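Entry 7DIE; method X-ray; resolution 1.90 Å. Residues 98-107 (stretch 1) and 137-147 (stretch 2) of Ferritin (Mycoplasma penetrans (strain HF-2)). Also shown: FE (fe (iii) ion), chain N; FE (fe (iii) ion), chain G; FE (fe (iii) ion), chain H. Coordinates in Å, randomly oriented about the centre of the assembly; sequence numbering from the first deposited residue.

Stretch 1, residues 98-107: ALKMESKVRE
Stretch 2, residues 137-147: EDLEEISDVWT

Two nearly antiparallel helices of one ferritin chain pack here through a largely apolar, reciprocal knobs-into-holes contact, with no hydrogen bond passing between them. Residues 98-107 and 137-147 are helical throughout, with phi between -56° and -70° and psi between -34° and -51°, and each segment belongs to a helix that extends beyond both its ends. Backbone hydrogen bonds from N of residue i to O of residue i-4 hold both, from E102 N to A98 O at 2.9 Å in the first to T147 N to S143 O at 2.9 Å in the second. The axes approach to 9.3 Å, and their N-to-C directions differ by 167°. Two pairs set the register: CA of L99 lies 6.1 Å from CA of I142, and CA of E102 lies 5.7 Å from CA of L139. One sum of residue numbers, 241, therefore describes both pairs, as expected when the helices run in opposite directions.

Two leucines do most of the interlocking. L99 (chi1 t, chi2 p) leaves its backbone sideways and sits among L139, I142, S143 and W146; L139, in the same rotamer, also starts sideways, but its end comes nearer and fills the hole formed by L99, E102, S103 and R106. The two knobs meet at L99 CD1 and L139 CD1, 3.9 Å apart. The other methyl of L99, CD2, lies over one face of W146, 3.8 Å from the centroid of the five-membered ring and 10° off its normal, a CH-pi contact; W146 has chi1 t and chi2 99°.

I142 (chi1 m, chi2 t) points toward the first helix and spreads along it: its CG2 is 3.6 Å from L99 N and 4.0 Å from A98 CB, while its CD1 reaches E102 CB at 3.6 Å. The partner also comes close to the backbone at A98 and S103: I142 CG2 is 3.8 Å from A98 C, and L139 CD1 is 3.9 Å from S103 N.

Two charged residues, E102 and R106, pack carbon atoms of their side chains against L139. E102 (chi1 t, chi2 p, chi3 48°) lays CG 3.7 Å from L139 CA, and its carboxylate oxygens are satisfied elsewhere in the structure. R106, extended with chi1 to chi3 all t, brings CD to 3.5 Å from L139 CD2.

D138 (chi1 m, chi2 -2°) puts CB 3.5 Å from E102 OE2 and turns its carboxylate to iron: OD1 and OD2 bind the chain G FE at 2.5 and 2.4 Å, and OD1 lies 2.6 Å from the chain H FE. D144, which does not touch the first helix, binds the chain N FE through OD1 at 1.9 Å.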

# COMPACT_ATOMS: atom_id res chain seq x y z
N ALA A 98 20.56 -49.21 0.89
CA ALA A 98 19.49 -48.31 0.47
C ALA A 98 19.03 -48.60 -0.95
O ALA A 98 17.83 -48.59 -1.24
CB ALA A 98 19.95 -46.86 0.59
N LEU A 99 19.98 -48.84 -1.87
CA LEU A 99 19.62 -49.15 -3.25
C LEU A 99 18.81 -50.45 -3.33
O LEU A 99 17.83 -50.53 -4.08
CB LEU A 99 20.88 -49.25 -4.10
CG LEU A 99 20.69 -49.38 -5.61
CD1 LEU A 99 19.99 -48.15 -6.15
CD2 LEU A 99 22.05 -49.57 -6.30
N LYS A 100 19.22 -51.48 -2.57
CA LYS A 100 18.45 -52.72 -2.57
C LYS A 100 17.04 -52.50 -2.04
O LYS A 100 16.07 -53.04 -2.58
CB LYS A 100 19.16 -53.78 -1.71
CG LYS A 100 20.42 -54.34 -2.31
CD LYS A 100 21.12 -55.28 -1.32
CE LYS A 100 22.63 -55.30 -1.58
NZ LYS A 100 23.40 -55.77 -0.40
N MET A 101 16.91 -51.69 -0.99
CA MET A 101 15.60 -51.45 -0.39
C MET A 101 14.68 -50.71 -1.35
O MET A 101 13.54 -51.11 -1.57
CB MET A 101 15.76 -50.65 0.89
CG MET A 101 14.45 -50.28 1.55
SD MET A 101 13.75 -51.71 2.39
CE MET A 101 12.20 -51.95 1.53
N GLU A 102 15.16 -49.59 -1.92
CA GLU A 102 14.28 -48.83 -2.80
C GLU A 102 13.93 -49.63 -4.04
O GLU A 102 12.81 -49.53 -4.56
CB GLU A 102 14.93 -47.49 -3.18
CG GLU A 102 13.93 -46.49 -3.72
CD GLU A 102 12.80 -46.20 -2.73
OE1 GLU A 102 13.08 -45.96 -1.54
OE2 GLU A 102 11.63 -46.20 -3.15
N SER A 103 14.86 -50.44 -4.52
CA SER A 103 14.53 -51.29 -5.65
C SER A 103 13.41 -52.26 -5.29
O SER A 103 12.53 -52.52 -6.13
CB SER A 103 15.79 -52.02 -6.13
OG SER A 103 15.45 -52.89 -7.20
N LYS A 104 13.38 -52.75 -4.05
CA LYS A 104 12.27 -53.61 -3.64
C LYS A 104 10.96 -52.83 -3.51
O LYS A 104 9.89 -53.39 -3.78
CB LYS A 104 12.57 -54.32 -2.33
CG LYS A 104 13.70 -55.35 -2.43
CD LYS A 104 14.04 -55.93 -1.06
CE LYS A 104 15.18 -56.95 -1.13
NZ LYS A 104 14.92 -58.08 -2.07
N VAL A 105 11.01 -51.57 -3.05
CA VAL A 105 9.81 -50.75 -3.05
C VAL A 105 9.23 -50.68 -4.46
O VAL A 105 8.03 -50.86 -4.68
CB VAL A 105 10.10 -49.33 -2.52
CG1 VAL A 105 8.84 -48.47 -2.65
CG2 VAL A 105 10.57 -49.36 -1.11
N ARG A 106 10.09 -50.38 -5.44
CA ARG A 106 9.65 -50.25 -6.82
C ARG A 106 9.05 -51.56 -7.33
O ARG A 106 8.03 -51.56 -8.04
CB ARG A 106 10.84 -49.80 -7.68
CG ARG A 106 10.57 -49.75 -9.18
CD ARG A 106 11.78 -49.14 -9.88
NE ARG A 106 11.65 -49.09 -11.34
CZ ARG A 106 12.35 -49.84 -12.18
NH1 ARG A 106 13.23 -50.71 -11.71
NH2 ARG A 106 12.17 -49.71 -13.50
N GLU A 107 9.65 -52.70 -6.97
CA GLU A 107 9.07 -53.97 -7.43
C GLU A 107 7.73 -54.24 -6.77
O GLU A 107 6.81 -54.77 -7.40
CB GLU A 107 10.05 -55.12 -7.18
CG GLU A 107 11.19 -55.13 -8.20
CD GLU A 107 10.72 -54.90 -9.65
OE1 GLU A 107 11.08 -53.85 -10.26
OE2 GLU A 107 10.01 -55.80 -10.17
N GLU A 137 11.20 -41.72 -9.23
CA GLU A 137 11.91 -40.59 -8.62
C GLU A 137 12.72 -41.04 -7.41
O GLU A 137 13.89 -40.65 -7.25
CB GLU A 137 10.92 -39.50 -8.19
CG GLU A 137 9.94 -39.09 -9.25
CD GLU A 137 10.57 -38.20 -10.28
OE1 GLU A 137 11.61 -37.57 -9.95
OE2 GLU A 137 10.02 -38.11 -11.40
N ASP A 138 12.11 -41.83 -6.52
CA ASP A 138 12.82 -42.23 -5.31
C ASP A 138 14.00 -43.13 -5.63
O ASP A 138 15.07 -43.00 -5.02
CB ASP A 138 11.87 -42.95 -4.33
CG ASP A 138 10.89 -42.01 -3.68
OD1 ASP A 138 10.96 -40.79 -3.95
OD2 ASP A 138 10.02 -42.48 -2.92
N LEU A 139 13.83 -44.06 -6.57
CA LEU A 139 14.97 -44.90 -6.93
C LEU A 139 16.06 -44.07 -7.59
O LEU A 139 17.26 -44.28 -7.34
CB LEU A 139 14.52 -46.05 -7.84
CG LEU A 139 15.61 -47.07 -8.21
CD1 LEU A 139 16.24 -47.67 -6.95
CD2 LEU A 139 15.04 -48.18 -9.10
N GLU A 140 15.69 -43.08 -8.41
CA GLU A 140 16.70 -42.22 -9.01
C GLU A 140 17.50 -41.47 -7.95
O GLU A 140 18.73 -41.34 -8.07
CB GLU A 140 16.07 -41.23 -9.98
CG GLU A 140 17.11 -40.37 -10.69
CD GLU A 140 16.50 -39.34 -11.61
OE1 GLU A 140 15.65 -38.55 -11.16
OE2 GLU A 140 16.86 -39.34 -12.80
N GLU A 141 16.82 -40.95 -6.93
CA GLU A 141 17.50 -40.20 -5.88
C GLU A 141 18.52 -41.07 -5.15
O GLU A 141 19.66 -40.66 -4.91
CB GLU A 141 16.47 -39.66 -4.88
CG GLU A 141 15.72 -38.43 -5.36
CD GLU A 141 16.22 -37.17 -4.66
OE1 GLU A 141 17.15 -36.52 -5.18
OE2 GLU A 141 15.68 -36.85 -3.58
N ILE A 142 18.11 -42.27 -4.74
CA ILE A 142 19.04 -43.15 -4.04
C ILE A 142 20.14 -43.61 -4.98
O ILE A 142 21.32 -43.65 -4.61
CB ILE A 142 18.26 -44.31 -3.41
CG1 ILE A 142 17.54 -43.76 -2.17
CG2 ILE A 142 19.21 -45.47 -3.04
CD1 ILE A 142 16.46 -44.62 -1.68
N SER A 143 19.77 -43.94 -6.22
CA SER A 143 20.73 -44.33 -7.25
C SER A 143 21.78 -43.24 -7.48
O SER A 143 22.97 -43.54 -7.65
CB SER A 143 19.99 -44.64 -8.55
OG SER A 143 20.86 -45.19 -9.52
N ASP A 144 21.37 -41.97 -7.50
CA ASP A 144 22.34 -40.89 -7.70
C ASP A 144 23.36 -40.86 -6.56
O ASP A 144 24.57 -40.71 -6.80
CB ASP A 144 21.62 -39.54 -7.82
CG ASP A 144 20.91 -39.36 -9.16
OD1 ASP A 144 21.05 -40.22 -10.05
OD2 ASP A 144 20.18 -38.37 -9.32
N VAL A 145 22.89 -40.98 -5.32
CA VAL A 145 23.81 -40.94 -4.18
C VAL A 145 24.69 -42.19 -4.15
O VAL A 145 25.87 -42.13 -3.80
CB VAL A 145 23.03 -40.75 -2.86
CG1 VAL A 145 23.98 -40.72 -1.67
CG2 VAL A 145 22.22 -39.44 -2.92
N TRP A 146 24.13 -43.34 -4.52
CA TRP A 146 24.96 -44.54 -4.69
C TRP A 146 26.09 -44.27 -5.69
O TRP A 146 27.26 -44.61 -5.43
CB TRP A 146 24.08 -45.71 -5.14
CG TRP A 146 24.79 -47.04 -5.18
CD1 TRP A 146 24.76 -48.02 -4.23
CD2 TRP A 146 25.63 -47.53 -6.24
NE1 TRP A 146 25.54 -49.10 -4.63
CE2 TRP A 146 26.08 -48.82 -5.86
CE3 TRP A 146 26.05 -47.01 -7.48
CZ2 TRP A 146 26.94 -49.58 -6.66
CZ3 TRP A 146 26.90 -47.77 -8.28
CH2 TRP A 146 27.33 -49.04 -7.87
N THR A 147 25.76 -43.66 -6.83
CA THR A 147 26.78 -43.31 -7.82
C THR A 147 27.86 -42.41 -7.23
O THR A 147 29.05 -42.64 -7.45
CB THR A 147 26.13 -42.63 -9.03
OG1 THR A 147 25.26 -43.55 -9.69
CG2 THR A 147 27.20 -42.16 -10.02
FE FE N . 22.04 -40.41 -11.63
FE FE G . 8.74 -40.42 -2.84
FE FE H . 10.54 -38.31 -3.46
O HOH W 1 23.22 -42.34 -11.29
O HOH W 2 7.32 -38.50 -2.74
O HOH W 3 23.33 -39.04 -11.81